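Local coordinates for shikimate dehydrogenase-like protein HI_0607 (Haemophilus influenzae, PDB 1NPY), which catalyses the NADP(+)-dependent oxidation of shikimate to 3-dehydroshikimate in vitro, though weakly enough that shikimate may not be its biological substrate, at residues L31-Y37 against F247-Q253. Residues are numbered along the deposited sequence; the frame is centred on the assembly and turned at random.
Sequences LGLNFIY and FELYTHQ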
# COMPACT_ATOMS: atom_id res chain seq x y z
N LEU A 31 20.18 -8.17 10.15
CA LEU A 31 20.06 -7.48 11.43
C LEU A 31 20.28 -8.34 12.68
O LEU A 31 20.23 -7.83 13.80
CB LEU A 31 18.69 -6.79 11.53
CG LEU A 31 18.50 -5.49 10.74
CD1 LEU A 31 17.13 -4.89 11.05
CD2 LEU A 31 19.55 -4.47 11.09
N GLY A 32 20.59 -9.63 12.49
CA GLY A 32 20.82 -10.53 13.59
C GLY A 32 19.60 -10.78 14.45
O GLY A 32 19.72 -10.95 15.66
N LEU A 33 18.43 -10.81 13.82
CA LEU A 33 17.17 -11.08 14.51
C LEU A 33 16.73 -12.53 14.45
O LEU A 33 16.77 -13.15 13.38
CB LEU A 33 16.05 -10.24 13.92
CG LEU A 33 16.05 -8.76 14.27
CD1 LEU A 33 15.34 -7.88 13.28
CD2 LEU A 33 15.42 -8.55 15.64
N ASN A 34 16.35 -13.07 15.60
CA ASN A 34 15.91 -14.46 15.69
C ASN A 34 14.43 -14.60 15.36
O ASN A 34 13.58 -14.80 16.23
CB ASN A 34 16.16 -15.00 17.10
CG ASN A 34 15.98 -16.50 17.18
OD1 ASN A 34 16.04 -17.19 16.15
ND2 ASN A 34 15.81 -17.03 18.39
N PHE A 35 14.18 -14.44 14.06
CA PHE A 35 12.86 -14.35 13.45
C PHE A 35 12.96 -15.13 12.14
O PHE A 35 14.03 -15.17 11.51
CB PHE A 35 12.50 -12.92 13.07
CG PHE A 35 11.86 -12.09 14.15
CD1 PHE A 35 12.57 -11.67 15.27
CD2 PHE A 35 10.55 -11.63 14.00
CE1 PHE A 35 11.99 -10.88 16.23
CE2 PHE A 35 9.97 -10.83 14.94
CZ PHE A 35 10.68 -10.47 16.08
N ILE A 36 11.84 -15.72 11.72
CA ILE A 36 11.61 -16.25 10.38
C ILE A 36 10.26 -15.79 9.86
O ILE A 36 9.35 -15.45 10.63
CB ILE A 36 11.66 -17.78 10.33
CG1 ILE A 36 10.67 -18.40 11.31
CG2 ILE A 36 13.07 -18.25 10.54
CD1 ILE A 36 10.38 -19.89 11.10
N TYR A 37 10.13 -15.70 8.54
CA TYR A 37 8.90 -15.27 7.90
C TYR A 37 8.44 -16.33 6.90
O TYR A 37 9.27 -16.90 6.18
CB TYR A 37 9.13 -13.99 7.10
CG TYR A 37 7.89 -13.23 6.69
CD1 TYR A 37 7.45 -12.13 7.43
CD2 TYR A 37 7.14 -13.58 5.57
CE1 TYR A 37 6.34 -11.39 7.07
CE2 TYR A 37 6.03 -12.83 5.18
CZ TYR A 37 5.65 -11.72 5.92
OH TYR A 37 4.58 -10.93 5.59
N PHE A 247 7.75 -4.53 9.15
CA PHE A 247 8.96 -5.09 9.75
C PHE A 247 9.27 -4.40 11.07
O PHE A 247 9.59 -5.05 12.09
CB PHE A 247 10.12 -4.95 8.77
CG PHE A 247 11.38 -5.58 9.24
CD1 PHE A 247 11.76 -6.82 8.76
CD2 PHE A 247 12.23 -4.92 10.13
CE1 PHE A 247 12.92 -7.43 9.17
CE2 PHE A 247 13.41 -5.55 10.55
CZ PHE A 247 13.77 -6.77 10.05
N GLU A 248 9.13 -3.08 11.06
CA GLU A 248 9.40 -2.27 12.24
C GLU A 248 8.37 -2.54 13.34
O GLU A 248 8.70 -2.62 14.52
CB GLU A 248 9.45 -0.77 11.91
CG GLU A 248 9.94 0.07 13.08
CD GLU A 248 10.00 1.55 12.72
OE1 GLU A 248 10.05 2.43 13.62
OE2 GLU A 248 10.00 1.83 11.51
N LEU A 249 7.12 -2.73 12.97
CA LEU A 249 6.11 -3.08 13.96
C LEU A 249 6.43 -4.42 14.63
O LEU A 249 6.25 -4.60 15.84
CB LEU A 249 4.73 -3.10 13.32
CG LEU A 249 4.13 -1.72 13.09
CD1 LEU A 249 2.96 -1.78 12.12
CD2 LEU A 249 3.68 -1.05 14.38
N TYR A 250 6.87 -5.39 13.84
CA TYR A 250 7.07 -6.73 14.40
C TYR A 250 8.34 -6.82 15.25
O TYR A 250 8.33 -7.51 16.27
CB TYR A 250 7.17 -7.79 13.32
CG TYR A 250 6.04 -7.88 12.31
CD1 TYR A 250 4.75 -7.48 12.60
CD2 TYR A 250 6.29 -8.38 11.05
CE1 TYR A 250 3.75 -7.56 11.63
CE2 TYR A 250 5.31 -8.45 10.07
CZ TYR A 250 4.03 -8.06 10.39
OH TYR A 250 3.07 -8.12 9.41
N THR A 251 9.43 -6.18 14.81
CA THR A 251 10.76 -6.41 15.39
C THR A 251 11.27 -5.28 16.30
O THR A 251 12.29 -5.43 16.96
CB THR A 251 11.82 -6.51 14.32
OG1 THR A 251 11.91 -5.24 13.64
CG2 THR A 251 11.49 -7.56 13.27
N HIS A 252 10.63 -4.13 16.19
CA HIS A 252 11.06 -2.88 16.83
C HIS A 252 12.39 -2.32 16.32
O HIS A 252 13.05 -1.53 17.00
CB HIS A 252 11.12 -3.02 18.36
CG HIS A 252 9.77 -3.26 18.95
ND1 HIS A 252 9.50 -4.33 19.78
CD2 HIS A 252 8.59 -2.63 18.75
CE1 HIS A 252 8.23 -4.30 20.12
NE2 HIS A 252 7.65 -3.28 19.50
N GLN A 253 12.76 -2.70 15.11
CA GLN A 253 13.90 -2.14 14.39
C GLN A 253 13.49 -1.69 12.98
O GLN A 253 12.90 -2.45 12.22
CB GLN A 253 15.02 -3.16 14.26
CG GLN A 253 15.76 -3.43 15.57
CD GLN A 253 16.97 -4.34 15.43
OE1 GLN A 253 17.81 -4.11 14.56
NE2 GLN A 253 17.11 -5.31 16.34
O HOH W 1 20.34 -5.10 14.34
O HOH W 2 19.22 -7.68 16.50
O HOH W 3 4.47 -8.52 6.96
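In the substrate-binding domain, the turn from helix 19-31 into strand 35-40, outermost of its sheet within the chain, packs against the C-terminal end of helix 235-251, where Leu-33, Phe-35, Phe-247 and Thr-251 interlock. No direct hydrogen bond joins the two segments, and the close approaches are apolar: CD1 of Leu-33 sits 3.8 Å from Phe-247 CZ and 3.9 Å from Thr-251 CG2. Phe-247 gets there because its CG lies anti to the backbone N (chi1 -176°), which carries the ring to the leucines; Leu-31 CD1 reaches the same end of the ring obliquely, 3.8 Å from CE2 of Phe-247. The threonine methyl has two aromatic neighbours, standing over one face of the Phe-247 ring toward its rim and making a CH-pi contact with Phe-35, its CG2 4.1 Å from that ring's centroid and 16° off the normal. Its hydroxyl turns back to its own helix: OG1 donates to Phe-247 O from above the carbonyl plane and accepts from Gln-253 N, closing an ST turn that ties down the helix end.

Water supplies the polar links at both ends. Leu-31 O accepts from two waters, one also donating to Gln-253 OE1 and the other accepting from Gln-253 NE2, so two bridges hold the amide, whose extended chain runs past Leu-31 in the opposite direction. At the other end, one water connects Tyr-37 OH (2.8 Å) with Tyr-250 OH (2.9 Å), while Tyr-37 CE1 and Tyr-250 CE2 approach to 4.3 Å. Tyr-28 of helix 19-31 meets both phenylalanine rings, and Arg-58 NE hydrogen-bonds to Tyr-250 O. With Gly-32 forming a Schellman motif at the preceding helix end, this is a helix-turn-strand connection packed against helix 235-251, which returns to the N-terminal domain, as in the two-domain shikimate dehydrogenase fold.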